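Long-range contacts in GDP-L-fucose synthase (Campylobacter jejuni subsp. jejuni serotype O:2, PDB 7M13), which makes GDP-D-glycero-L-gluco-heptose for the capsular polysaccharide, binding NADPH in a Rossmann-fold domain related to that of the GDP-L-fucose synthases: residues I11-H16 and L36-R41; L44-Q49 and L88-N93; P61-L66 and N102-V107; S247-D252 and W329-E334. One frame throughout, in Å; residues are numbered along the deposited sequence. Where two conformers were deposited one is given.

Contact 1: I11-H16 and L36-R41; sequences IYIAGH and LVLKTR. With NAP (NADP nicotinamide-adenine-dinucleotide phosphate), chain E.
Leu-38 lies obliquely across the imidazole of His-16, its CB 3.7 Å from the ring centroid and almost on the ring normal, so that this CH-pi contact is made over the centre of the face. The histidine's CG sits between its backbone N and carbonyl carbon (chi1 68°), which keeps the ring close to 36-41; the edge of the same ring, at CE1, comes 3.4 Å from Lys-39 O. ND1 hydrogen-bonds to a water that also donates to Ile-13 O and accepts from Lys-39 N, so this water bridges the two segments where they have begun to diverge. Upstream they pair directly. Val-37 N donates to Ile-11 O over 2.9 Å, whereas the bond from Ile-13 N to Val-37 O is weak at 3.5 Å. This is the opening beta-alpha-beta unit of a Rossmann fold: parallel strands 11-14 and 36-37 joined through helix 19-30. On the face that the helix covers, Ile-11 and Leu-36 lie side by side and point the same way, CB against CD2 at 3.8 Å. Ile-13 CD1 reaches this CD2 too, and also meets Leu-38 CD2. The other face carries Tyr-12, which packs CB on Val-37 CG1 at 3.6 Å and turns the CD1 edge of its ring to Val-37 O; Phe-55 of helix 49-59 meets this ring. Beyond the strand, Arg-41 lays one face of its guanidinium over C5A of the NADP adenine, and the bend in its chain (chi3 -55°) accompanies a double grip on the 2'-phosphate: NH2 donates to O2X at 2.8 Å and NE to O3X at 3.2 Å.

Contact 2: L44-Q49 and L88-N93; sequences LDLVNQ and LMIQNN. With NAP (NADP nicotinamide-adenine-dinucleotide phosphate), chain E.
Asn-93 reaches out from helix 80-100 to the turn at 44-49, which in this Rossmann fold forms one wall of the adenine pocket after strand 36-37. Residues Asp-45 to Asn-48 make a type I beta turn, and the same four residues contain an Asx turn in which Val-47 N donates to Asp-45 OD1. The turn ends at Asn-48, the N-cap of helix 49-59, whose OD1 accepts from Ala-51 N.

Among the polar interactions, Asn-93 ND2 donates to Leu-46 O at 2.9 Å, a direct tie between turn and helix. It is nearly straight, 169° at the hydrogen, and the oxygen lies close to the plane of the amide. The other arm of this amide, OD1, rests 3.4 Å from Gln-49 CB, so the flat group is fitted against the first turn of the following helix.

The apolar contacts fall one helical turn back. Ile-90 CG1 is shared between Leu-46 CB and, at 4.0 Å, Val-47 CG2. Met-89 crosses Val-47 at about a right angle, CB against CG1 at 3.9 Å, and the double bend of its chain (chi2 -60°, chi3 -56°) carries CE round to Val-47 O. The second subunit packs here as well, its Gln-49 lying on Met-89.

Contacts with the cofactor complete the set. Ile-90 CD1 lies 3.7 Å from N7A of NADP, while the turn reads the edge of the base. Asp-45 OD1 accepts from N6A of NADP at 3.1 Å. Beside it, Leu-46 N donates to N1A of NADP at 3.0 Å, almost in line with its N-H.

Contact 3: P61-L66 and N102-V107; sequences PEYVFL and NVKKLV
Val-64 and Leu-106 cross obliquely in the close-packed half of this parallel strand pair, CG1 against CD1 at 3.8 Å, while the Val-64 and Val-103 side chains cross at about a right angle, CG2 meeting CG2. Beneath them the backbones are firmly joined: Val-107 N donates to Val-64 O, and Leu-66 N to Val-107 O over 2.8 Å, the latter almost perfectly straight. On the other face, Phe-65 lies alongside Val-107, its CD1 4.1 Å from CB.

Toward the start of the strands the chemistry turns polar and the cover thins. Lys-104 N still donates to Glu-62 O, but the two side chains run side by side, pointing the same way, with the lysine exposed, and close a salt bridge, NZ to OE1 at 2.9 Å. The bend at the end of the lysine (chi4 71°) turns NZ to the glutamate, whose OE1 is met on the anti side; Glu-62 OE2 accepts from Lys-10 N. On its way out the lysine chain passes Tyr-63, with CD 3.5 Å from OH.

The two strands and helix 80-100 form a beta-alpha-beta crossover of the Rossmann sheet. Val-64 and Leu-106 face Ser-98 of that helix, helix 247-260 covers Phe-65 and Val-107 from the opposite face, and strand 11-14 pairs with the far edge of 63-66.

Contact 4: S247-D252 and W329-E334; sequences SDDLAD and WKHKIE
Asp-249 points from the first turns of helix 247-260 into the loop 329-334, and nearly every atom of its side chain has a partner there. CB lies 4.1 Å from Trp-329 CZ2, at the near end of the indole, which also approaches the aspartate's own backbone O. CG follows with an unusual first torsion (chi1 -92°), well away from a staggered value, and this sets the carboxylate against the backbone of the loop. At the tip the two oxygens divide the work. OD1 accepts from Lys-332 N at 3.1 Å, and OD2 accepts from Ile-333 N at 2.9 Å; both donors arrive on the syn side, somewhat out of the carboxylate plane. OD2 is also flanked by carbon, with Ile-333 CB at 3.4 Å and His-331 CB at 3.5 Å. A water donates to Asp-249 OD1 at 2.7 Å. The same water donates to Asp-252 OD2 in the conformer given, and accepts a weak bond from Trp-329 NE1. Two consecutive amides and a water thus satisfy a buried carboxylate, which would be expected to stabilise its charged form.

The remaining contacts are lighter. Ile-333 CD1 touches Asp-248 CB at 3.7 Å, and the aliphatic part of Lys-332 passes near Asp-252, whose OD1 makes a salt bridge with Arg-31.

The joint is structural packing that joins helix 247-260 to the loop between helices 322-326 and 335-347. Helix 247-260 rests its other side on helix 19-30 and strand 162-171; Ile-324 of helix 322-326 touches Trp-329, and Glu-334 is the N-cap of helix 335-347.

Contacts 1 and 3 belong to one sheet, where 11-14 and 63-66 are neighbouring strands, and both combine parallel backbone pairing with apolar faces; contact 3 is the more deeply buried, contact 1 opening at its end to waters and cofactor. Contact 2, also buried, shares NADP with contact 1, and Leu-46 touches both Tyr-12 and Ala-14. It interleaves with contact 3 along the chain, since helix 80-100 joins the two strands of that pair, and Ile-90 packs on Leu-66. Contact 4 stands apart, touching none of the others: a partly buried joint of helix and loop, in which a carboxylate gripping backbone amides replaces strand pairing.

Contact 1: I11-H16 and L36-R41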
# COMPACT_ATOMS: atom_id res chain seq x y z
N ILE B 11 26.24 -3.17 10.73
CA ILE B 11 25.38 -2.32 9.87
C ILE B 11 25.15 -3.04 8.56
O ILE B 11 26.10 -3.33 7.86
CB ILE B 11 26.04 -0.95 9.62
CG1 ILE B 11 26.29 -0.26 10.95
CG2 ILE B 11 25.18 -0.12 8.65
CD1 ILE B 11 27.15 0.99 10.84
N TYR B 12 23.88 -3.28 8.21
CA TYR B 12 23.48 -3.83 6.90
C TYR B 12 23.05 -2.70 5.99
O TYR B 12 22.18 -1.92 6.37
CB TYR B 12 22.39 -4.88 7.11
CG TYR B 12 21.74 -5.40 5.86
CD1 TYR B 12 22.46 -5.75 4.73
CD2 TYR B 12 20.35 -5.50 5.80
CE1 TYR B 12 21.84 -6.23 3.59
CE2 TYR B 12 19.73 -6.00 4.68
CZ TYR B 12 20.46 -6.32 3.56
OH TYR B 12 19.83 -6.74 2.43
N ILE B 13 23.70 -2.56 4.85
CA ILE B 13 23.27 -1.69 3.73
C ILE B 13 22.66 -2.59 2.67
O ILE B 13 23.40 -3.27 1.96
CB ILE B 13 24.41 -0.81 3.19
CG1 ILE B 13 25.03 0.03 4.31
CG2 ILE B 13 23.89 0.10 2.07
CD1 ILE B 13 26.37 -0.45 4.78
N ALA B 14 21.34 -2.57 2.53
CA ALA B 14 20.63 -3.33 1.50
C ALA B 14 20.78 -2.58 0.19
O ALA B 14 20.64 -1.33 0.23
CB ALA B 14 19.20 -3.51 1.90
N GLY B 15 21.08 -3.25 -0.90
CA GLY B 15 21.27 -2.58 -2.20
C GLY B 15 22.56 -1.80 -2.25
O GLY B 15 22.57 -0.67 -2.79
N HIS B 16 23.64 -2.36 -1.73
CA HIS B 16 24.87 -1.58 -1.48
C HIS B 16 25.58 -1.18 -2.78
O HIS B 16 26.48 -0.32 -2.67
CB HIS B 16 25.84 -2.31 -0.57
CG HIS B 16 26.43 -3.53 -1.18
ND1 HIS B 16 25.72 -4.68 -1.32
CD2 HIS B 16 27.69 -3.76 -1.61
CE1 HIS B 16 26.50 -5.60 -1.85
NE2 HIS B 16 27.74 -5.06 -2.03
N LEU B 36 30.43 -3.71 8.45
CA LEU B 36 29.32 -3.68 7.48
C LEU B 36 29.03 -5.09 7.01
O LEU B 36 29.94 -5.92 6.86
CB LEU B 36 29.66 -2.78 6.31
CG LEU B 36 30.13 -1.37 6.65
CD1 LEU B 36 30.39 -0.57 5.39
CD2 LEU B 36 29.19 -0.64 7.59
N VAL B 37 27.76 -5.34 6.70
CA VAL B 37 27.39 -6.62 6.05
C VAL B 37 26.70 -6.24 4.77
O VAL B 37 25.78 -5.36 4.79
CB VAL B 37 26.60 -7.55 6.99
CG1 VAL B 37 25.36 -6.90 7.56
CG2 VAL B 37 26.25 -8.86 6.28
N LEU B 38 27.19 -6.79 3.68
CA LEU B 38 26.87 -6.41 2.29
C LEU B 38 26.55 -7.70 1.53
O LEU B 38 27.34 -8.64 1.61
CB LEU B 38 28.05 -5.66 1.69
CG LEU B 38 28.60 -4.47 2.48
CD1 LEU B 38 29.85 -3.94 1.79
CD2 LEU B 38 27.56 -3.36 2.64
N LYS B 39 25.40 -7.78 0.89
CA LYS B 39 24.99 -8.95 0.08
C LYS B 39 24.63 -8.48 -1.33
O LYS B 39 23.77 -7.59 -1.49
CB LYS B 39 23.83 -9.67 0.75
CG LYS B 39 24.14 -10.23 2.11
CD LYS B 39 25.07 -11.43 2.05
CE LYS B 39 25.26 -12.07 3.40
NZ LYS B 39 26.28 -13.15 3.36
N THR B 40 25.23 -9.09 -2.36
CA THR B 40 24.78 -8.84 -3.75
C THR B 40 23.40 -9.49 -3.94
O THR B 40 23.03 -10.36 -3.11
CB THR B 40 25.78 -9.40 -4.76
OG1 THR B 40 25.76 -10.82 -4.59
CG2 THR B 40 27.18 -8.85 -4.55
N ARG B 41 22.72 -9.12 -5.01
CA ARG B 41 21.43 -9.73 -5.42
C ARG B 41 21.64 -11.25 -5.58
O ARG B 41 20.76 -12.01 -5.18
CB ARG B 41 20.93 -9.09 -6.71
CG ARG B 41 19.69 -9.78 -7.26
CD ARG B 41 19.30 -9.32 -8.66
NE ARG B 41 19.11 -7.88 -8.81
CZ ARG B 41 17.93 -7.26 -8.83
NH1 ARG B 41 16.81 -7.93 -8.64
NH2 ARG B 41 17.86 -5.96 -9.01
PA NAP E . 19.74 2.08 -7.41
O1A NAP E . 18.69 1.87 -8.46
O2A NAP E . 21.01 2.80 -7.83
O5B NAP E . 20.21 0.73 -6.77
C5B NAP E . 19.25 -0.23 -6.31
C4B NAP E . 20.03 -1.42 -5.84
O4B NAP E . 19.07 -2.35 -5.28
C3B NAP E . 20.79 -2.17 -6.95
O3B NAP E . 22.16 -2.31 -6.57
C2B NAP E . 20.04 -3.49 -7.06
O2B NAP E . 20.88 -4.61 -7.34
C1B NAP E . 19.46 -3.66 -5.66
N9A NAP E . 18.31 -4.53 -5.66
C8A NAP E . 17.13 -4.36 -6.32
N7A NAP E . 16.31 -5.38 -6.22
C5A NAP E . 17.01 -6.29 -5.45
C6A NAP E . 16.68 -7.58 -4.99
N6A NAP E . 15.55 -8.22 -5.30
N1A NAP E . 17.61 -8.21 -4.24
C2A NAP E . 18.76 -7.58 -3.96
N3A NAP E . 19.17 -6.37 -4.34
C4A NAP E . 18.24 -5.78 -5.09
O3 NAP E . 19.09 2.87 -6.18
PN NAP E . 19.27 4.39 -5.77
O1N NAP E . 19.06 5.22 -6.98
O2N NAP E . 20.54 4.48 -5.02
O5D NAP E . 18.02 4.57 -4.77
C5D NAP E . 18.17 4.36 -3.39
C4D NAP E . 16.85 4.65 -2.74
O4D NAP E . 16.50 6.05 -2.93
C3D NAP E . 15.67 3.83 -3.27
O3D NAP E . 14.74 3.53 -2.22
C2D NAP E . 15.08 4.78 -4.28
O2D NAP E . 13.73 4.49 -4.62
C1D NAP E . 15.23 6.11 -3.56
N1N NAP E . 15.16 7.24 -4.52
C2N NAP E . 16.08 7.39 -5.52
C3N NAP E . 15.94 8.38 -6.44
C7N NAP E . 16.91 8.58 -7.55
O7N NAP E . 16.81 9.61 -8.25
N7N NAP E . 17.83 7.65 -7.75
C4N NAP E . 14.86 9.33 -6.33
C5N NAP E . 13.95 9.14 -5.22
C6N NAP E . 14.07 8.11 -4.44
P2B NAP E . 21.41 -4.89 -8.84
O1X NAP E . 22.49 -3.87 -9.03
O2X NAP E . 20.28 -4.80 -9.78
O3X NAP E . 21.93 -6.34 -8.77
O HOH W 1 21.20 -6.40 0.11
O HOH W 2 23.72 -5.43 0.50

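Contact 2: L44-Q49 and L88-N93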
# COMPACT_ATOMS: atom_id res chain seq x y z
N LEU B 44 21.73 -12.71 -2.11
CA LEU B 44 20.47 -12.54 -1.34
C LEU B 44 19.45 -11.81 -2.21
O LEU B 44 19.61 -10.61 -2.50
CB LEU B 44 20.75 -11.78 -0.04
CG LEU B 44 19.54 -11.40 0.83
CD1 LEU B 44 18.78 -12.63 1.26
CD2 LEU B 44 20.02 -10.58 2.01
N ASP B 45 18.46 -12.55 -2.69
CA ASP B 45 17.32 -11.99 -3.44
C ASP B 45 16.31 -11.41 -2.44
O ASP B 45 15.67 -12.19 -1.73
CB ASP B 45 16.67 -13.06 -4.29
CG ASP B 45 15.48 -12.55 -5.09
OD1 ASP B 45 15.18 -11.30 -5.09
OD2 ASP B 45 14.82 -13.41 -5.75
N LEU B 46 16.22 -10.08 -2.34
CA LEU B 46 15.42 -9.43 -1.26
C LEU B 46 13.90 -9.58 -1.49
O LEU B 46 13.16 -9.32 -0.53
CB LEU B 46 15.80 -7.95 -1.19
CG LEU B 46 17.21 -7.71 -0.64
CD1 LEU B 46 17.54 -6.24 -0.74
CD2 LEU B 46 17.31 -8.18 0.78
N VAL B 47 13.48 -10.06 -2.65
CA VAL B 47 12.06 -10.40 -2.91
C VAL B 47 11.71 -11.71 -2.20
O VAL B 47 10.52 -11.97 -2.03
CB VAL B 47 11.77 -10.40 -4.42
CG1 VAL B 47 10.39 -10.95 -4.75
CG2 VAL B 47 11.94 -9.01 -4.99
N ASN B 48 12.70 -12.56 -1.93
CA ASN B 48 12.44 -13.91 -1.41
C ASN B 48 12.41 -13.88 0.11
O ASN B 48 13.46 -13.71 0.75
CB ASN B 48 13.48 -14.89 -1.99
CG ASN B 48 13.19 -16.33 -1.59
OD1 ASN B 48 13.60 -16.74 -0.53
ND2 ASN B 48 12.34 -17.02 -2.35
N GLN B 49 11.23 -14.03 0.68
CA GLN B 49 11.00 -13.98 2.12
C GLN B 49 11.87 -15.00 2.85
O GLN B 49 12.51 -14.64 3.82
CB GLN B 49 9.52 -14.20 2.36
CG GLN B 49 9.21 -14.26 3.83
CD GLN B 49 7.77 -14.59 4.07
OE1 GLN B 49 7.01 -13.83 4.68
NE2 GLN B 49 7.40 -15.75 3.62
N LEU B 88 7.13 -3.81 -2.81
CA LEU B 88 6.44 -4.25 -1.56
C LEU B 88 7.16 -5.44 -0.94
O LEU B 88 7.27 -5.50 0.28
CB LEU B 88 4.96 -4.59 -1.83
CG LEU B 88 4.03 -3.43 -2.14
CD1 LEU B 88 2.64 -3.95 -2.43
CD2 LEU B 88 4.00 -2.41 -1.02
N MET B 89 7.59 -6.43 -1.73
CA MET B 89 8.25 -7.61 -1.15
C MET B 89 9.58 -7.20 -0.48
O MET B 89 9.83 -7.64 0.65
CB MET B 89 8.49 -8.73 -2.15
CG MET B 89 7.18 -9.39 -2.68
SD MET B 89 6.18 -10.13 -1.38
CE MET B 89 7.39 -11.24 -0.68
N ILE B 90 10.39 -6.39 -1.14
CA ILE B 90 11.67 -5.93 -0.56
C ILE B 90 11.38 -5.24 0.78
O ILE B 90 12.00 -5.54 1.80
CB ILE B 90 12.43 -5.05 -1.55
CG1 ILE B 90 12.90 -5.87 -2.75
CG2 ILE B 90 13.59 -4.39 -0.82
CD1 ILE B 90 13.41 -5.03 -3.88
N GLN B 91 10.50 -4.26 0.73
CA GLN B 91 10.13 -3.45 1.90
C GLN B 91 9.64 -4.37 3.01
O GLN B 91 10.12 -4.28 4.19
CB GLN B 91 9.06 -2.41 1.55
CG GLN B 91 9.55 -1.32 0.60
CD GLN B 91 8.46 -0.54 -0.09
OE1 GLN B 91 8.78 0.18 -1.06
NE2 GLN B 91 7.22 -0.72 0.29
N ASN B 92 8.68 -5.24 2.71
CA ASN B 92 8.01 -6.04 3.75
C ASN B 92 9.04 -7.03 4.32
O ASN B 92 9.11 -7.21 5.55
CB ASN B 92 6.82 -6.79 3.18
CG ASN B 92 5.65 -5.89 2.83
OD1 ASN B 92 5.66 -4.72 3.14
ND2 ASN B 92 4.69 -6.49 2.16
N ASN B 93 9.80 -7.67 3.46
CA ASN B 93 10.77 -8.68 3.94
C ASN B 93 11.82 -8.03 4.84
O ASN B 93 12.11 -8.57 5.92
CB ASN B 93 11.43 -9.38 2.76
CG ASN B 93 10.51 -10.32 1.99
OD1 ASN B 93 9.49 -10.76 2.51
ND2 ASN B 93 10.91 -10.61 0.76
PA NAP E . 19.74 2.08 -7.41
O1A NAP E . 18.69 1.87 -8.46
O2A NAP E . 21.01 2.80 -7.83
O5B NAP E . 20.21 0.73 -6.77
C5B NAP E . 19.25 -0.23 -6.31
C4B NAP E . 20.03 -1.42 -5.84
O4B NAP E . 19.07 -2.35 -5.28
C3B NAP E . 20.79 -2.17 -6.95
O3B NAP E . 22.16 -2.31 -6.57
C2B NAP E . 20.04 -3.49 -7.06
O2B NAP E . 20.88 -4.61 -7.34
C1B NAP E . 19.46 -3.66 -5.66
N9A NAP E . 18.31 -4.53 -5.66
C8A NAP E . 17.13 -4.36 -6.32
N7A NAP E . 16.31 -5.38 -6.22
C5A NAP E . 17.01 -6.29 -5.45
C6A NAP E . 16.68 -7.58 -4.99
N6A NAP E . 15.55 -8.22 -5.30
N1A NAP E . 17.61 -8.21 -4.24
C2A NAP E . 18.76 -7.58 -3.96
N3A NAP E . 19.17 -6.37 -4.34
C4A NAP E . 18.24 -5.78 -5.09
O3 NAP E . 19.09 2.87 -6.18
PN NAP E . 19.27 4.39 -5.77
O1N NAP E . 19.06 5.22 -6.98
O2N NAP E . 20.54 4.48 -5.02
O5D NAP E . 18.02 4.57 -4.77
C5D NAP E . 18.17 4.36 -3.39
C4D NAP E . 16.85 4.65 -2.74
O4D NAP E . 16.50 6.05 -2.93
C3D NAP E . 15.67 3.83 -3.27
O3D NAP E . 14.74 3.53 -2.22
C2D NAP E . 15.08 4.78 -4.28
O2D NAP E . 13.73 4.49 -4.62
C1D NAP E . 15.23 6.11 -3.56
N1N NAP E . 15.16 7.24 -4.52
C2N NAP E . 16.08 7.39 -5.52
C3N NAP E . 15.94 8.38 -6.44
C7N NAP E . 16.91 8.58 -7.55
O7N NAP E . 16.81 9.61 -8.25
N7N NAP E . 17.83 7.65 -7.75
C4N NAP E . 14.86 9.33 -6.33
C5N NAP E . 13.95 9.14 -5.22
C6N NAP E . 14.07 8.11 -4.44
P2B NAP E . 21.41 -4.89 -8.84
O1X NAP E . 22.49 -3.87 -9.03
O2X NAP E . 20.28 -4.80 -9.78
O3X NAP E . 21.93 -6.34 -8.77

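Contact 3: P61-L66 and N102-V107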
# COMPACT_ATOMS: atom_id res chain seq x y z
N PRO B 61 22.05 -8.10 11.98
CA PRO B 61 22.48 -6.71 11.91
C PRO B 61 21.80 -5.85 12.98
O PRO B 61 20.66 -6.08 13.38
CB PRO B 61 22.12 -6.27 10.49
CG PRO B 61 20.95 -7.14 10.13
CD PRO B 61 21.22 -8.46 10.81
N GLU B 62 22.50 -4.82 13.46
CA GLU B 62 22.00 -3.91 14.50
C GLU B 62 21.33 -2.69 13.88
O GLU B 62 20.42 -2.18 14.48
CB GLU B 62 23.17 -3.46 15.37
CG GLU B 62 23.78 -4.60 16.20
CD GLU B 62 24.94 -4.11 17.03
OE1 GLU B 62 24.68 -3.42 18.06
OE2 GLU B 62 26.08 -4.37 16.62
N TYR B 63 21.75 -2.30 12.69
CA TYR B 63 21.29 -1.09 11.97
C TYR B 63 21.12 -1.49 10.52
O TYR B 63 21.92 -2.25 9.94
CB TYR B 63 22.28 0.07 12.12
CG TYR B 63 22.35 0.51 13.54
CD1 TYR B 63 21.48 1.44 14.05
CD2 TYR B 63 23.30 -0.01 14.40
CE1 TYR B 63 21.51 1.81 15.38
CE2 TYR B 63 23.35 0.34 15.73
CZ TYR B 63 22.45 1.26 16.23
OH TYR B 63 22.47 1.61 17.55
N VAL B 64 20.06 -1.00 9.88
CA VAL B 64 19.74 -1.30 8.48
C VAL B 64 19.52 -0.00 7.70
O VAL B 64 18.72 0.87 8.15
CB VAL B 64 18.49 -2.19 8.40
CG1 VAL B 64 18.08 -2.41 6.96
CG2 VAL B 64 18.70 -3.53 9.12
N PHE B 65 20.20 0.15 6.57
CA PHE B 65 19.88 1.15 5.53
C PHE B 65 19.27 0.43 4.36
O PHE B 65 19.95 -0.40 3.71
CB PHE B 65 21.11 1.95 5.13
CG PHE B 65 21.73 2.77 6.23
CD1 PHE B 65 21.35 4.08 6.41
CD2 PHE B 65 22.78 2.29 6.99
CE1 PHE B 65 21.90 4.87 7.41
CE2 PHE B 65 23.34 3.08 7.98
CZ PHE B 65 22.93 4.38 8.16
N LEU B 66 17.99 0.68 4.11
CA LEU B 66 17.25 -0.06 3.07
C LEU B 66 17.29 0.76 1.79
O LEU B 66 16.40 1.66 1.63
CB LEU B 66 15.84 -0.33 3.55
CG LEU B 66 14.95 -1.05 2.57
CD1 LEU B 66 15.67 -2.23 1.93
CD2 LEU B 66 13.66 -1.44 3.27
N ASN B 102 15.27 -7.86 16.08
CA ASN B 102 15.64 -6.86 17.11
C ASN B 102 16.66 -5.87 16.56
O ASN B 102 17.57 -5.43 17.27
CB ASN B 102 16.10 -7.57 18.39
CG ASN B 102 14.98 -8.46 18.90
OD1 ASN B 102 13.94 -7.95 19.29
ND2 ASN B 102 15.15 -9.77 18.80
N VAL B 103 16.57 -5.55 15.28
CA VAL B 103 17.33 -4.42 14.69
C VAL B 103 17.04 -3.18 15.55
O VAL B 103 15.90 -2.96 15.98
CB VAL B 103 16.92 -4.21 13.23
CG1 VAL B 103 17.27 -2.79 12.77
CG2 VAL B 103 17.52 -5.28 12.34
N LYS B 104 18.09 -2.42 15.88
CA LYS B 104 17.92 -1.21 16.70
C LYS B 104 17.25 -0.09 15.90
O LYS B 104 16.30 0.50 16.41
CB LYS B 104 19.27 -0.77 17.25
CG LYS B 104 19.87 -1.80 18.17
CD LYS B 104 21.22 -1.43 18.72
CE LYS B 104 21.69 -2.41 19.78
NZ LYS B 104 22.05 -3.73 19.20
N LYS B 105 17.73 0.20 14.70
CA LYS B 105 17.16 1.28 13.91
C LYS B 105 17.31 0.97 12.42
O LYS B 105 18.26 0.28 12.03
CB LYS B 105 17.93 2.55 14.23
CG LYS B 105 17.16 3.82 14.15
CD LYS B 105 17.85 4.85 15.05
CE LYS B 105 17.34 6.18 14.62
NZ LYS B 105 17.88 7.21 15.50
N LEU B 106 16.36 1.45 11.63
CA LEU B 106 16.33 1.25 10.18
C LEU B 106 16.00 2.58 9.53
O LEU B 106 15.16 3.31 10.07
CB LEU B 106 15.25 0.20 9.86
CG LEU B 106 15.01 -0.15 8.39
CD1 LEU B 106 14.59 -1.61 8.25
CD2 LEU B 106 13.96 0.76 7.77
N VAL B 107 16.65 2.85 8.41
CA VAL B 107 16.30 4.00 7.54
C VAL B 107 15.88 3.47 6.19
O VAL B 107 16.57 2.64 5.61
CB VAL B 107 17.47 4.98 7.41
CG1 VAL B 107 17.21 6.00 6.30
CG2 VAL B 107 17.75 5.66 8.73

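Contact 4: S247-D252 and W329-E334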
# COMPACT_ATOMS: atom_id res chain seq x y z
N SER B 247 24.55 12.21 -3.41
CA SER B 247 24.54 11.00 -2.57
C SER B 247 25.40 11.16 -1.31
O SER B 247 25.12 10.45 -0.33
CB SER B 247 24.88 9.82 -3.37
OG SER B 247 26.17 9.97 -3.93
N ASP B 248 26.40 12.05 -1.27
CA ASP B 248 27.12 12.32 -0.00
C ASP B 248 26.21 13.03 1.00
O ASP B 248 26.33 12.78 2.20
CB ASP B 248 28.41 13.11 -0.21
CG ASP B 248 29.56 12.31 -0.78
OD1 ASP B 248 29.48 11.06 -0.80
OD2 ASP B 248 30.54 12.96 -1.22
N ASP B 249 25.35 13.95 0.52
CA ASP B 249 24.34 14.61 1.36
C ASP B 249 23.29 13.58 1.79
O ASP B 249 22.91 13.62 2.97
CB ASP B 249 23.74 15.84 0.67
CG ASP B 249 24.45 17.16 0.97
OD1 ASP B 249 25.09 17.28 2.05
OD2 ASP B 249 24.32 18.08 0.14
N LEU B 250 22.87 12.68 0.91
CA LEU B 250 21.95 11.59 1.30
C LEU B 250 22.61 10.74 2.39
O LEU B 250 21.99 10.47 3.43
CB LEU B 250 21.55 10.75 0.09
CG LEU B 250 20.61 9.61 0.43
CD1 LEU B 250 19.74 9.25 -0.76
CD2 LEU B 250 21.38 8.40 0.93
N ALA B 251 23.87 10.35 2.20
CA ALA B 251 24.56 9.52 3.21
C ALA B 251 24.64 10.30 4.52
O ALA B 251 24.35 9.76 5.60
CB ALA B 251 25.91 9.11 2.70
N ASP B 252 25.00 11.58 4.46
CA ASP B 252 25.13 12.42 5.68
C ASP B 252 23.81 12.46 6.45
O ASP B 252 23.83 12.29 7.67
CB ASP B 252 25.52 13.88 5.41
CG ASP B 252 26.99 14.09 5.13
OD1 ASP B 252 27.75 13.11 5.30
OD2 ASP B 252 27.36 15.24 4.76
N TRP B 329 19.51 18.98 10.58
CA TRP B 329 20.33 18.69 9.39
C TRP B 329 19.96 19.62 8.24
O TRP B 329 18.76 19.83 7.97
CB TRP B 329 20.21 17.22 8.95
CG TRP B 329 21.02 16.94 7.71
CD1 TRP B 329 22.31 16.50 7.69
CD2 TRP B 329 20.65 17.13 6.34
NE1 TRP B 329 22.75 16.40 6.39
CE2 TRP B 329 21.75 16.74 5.54
CE3 TRP B 329 19.46 17.50 5.69
CZ2 TRP B 329 21.72 16.78 4.15
CZ3 TRP B 329 19.44 17.54 4.31
CH2 TRP B 329 20.54 17.15 3.55
N LYS B 330 20.97 20.12 7.55
CA LYS B 330 20.78 20.77 6.24
C LYS B 330 21.93 20.37 5.34
O LYS B 330 23.00 19.93 5.82
CB LYS B 330 20.62 22.29 6.36
CG LYS B 330 21.79 22.98 7.03
CD LYS B 330 21.51 24.41 7.40
CE LYS B 330 22.79 25.16 7.69
NZ LYS B 330 23.38 25.70 6.45
N HIS B 331 21.70 20.51 4.06
CA HIS B 331 22.62 20.04 3.02
C HIS B 331 23.90 20.89 3.04
O HIS B 331 23.84 22.05 3.43
CB HIS B 331 21.93 20.10 1.67
CG HIS B 331 21.81 21.48 1.14
ND1 HIS B 331 20.84 22.35 1.55
CD2 HIS B 331 22.53 22.10 0.17
CE1 HIS B 331 20.99 23.49 0.89
NE2 HIS B 331 22.02 23.36 0.05
N LYS B 332 24.97 20.29 2.56
CA LYS B 332 26.29 20.96 2.41
C LYS B 332 26.69 21.14 0.95
O LYS B 332 27.59 21.98 0.73
CB LYS B 332 27.36 20.12 3.08
CG LYS B 332 27.18 19.89 4.57
CD LYS B 332 28.20 18.91 5.13
CE LYS B 332 27.98 18.60 6.59
NZ LYS B 332 29.26 18.40 7.32
N ILE B 333 26.20 20.34 0.01
CA ILE B 333 26.73 20.29 -1.38
C ILE B 333 25.78 21.10 -2.26
O ILE B 333 24.66 20.64 -2.53
CB ILE B 333 26.93 18.85 -1.88
CG1 ILE B 333 27.90 18.08 -1.00
CG2 ILE B 333 27.39 18.86 -3.32
CD1 ILE B 333 28.04 16.64 -1.37
N GLU B 334 26.23 22.27 -2.72
CA GLU B 334 25.49 23.04 -3.74
C GLU B 334 25.66 22.34 -5.09
O GLU B 334 26.65 21.64 -5.30
CB GLU B 334 25.98 24.49 -3.78
CG GLU B 334 25.77 25.26 -2.48
CD GLU B 334 24.40 25.15 -1.80
OE1 GLU B 334 23.36 25.13 -2.50
OE2 GLU B 334 24.38 25.14 -0.56
O HOH W 3 25.31 17.04 4.71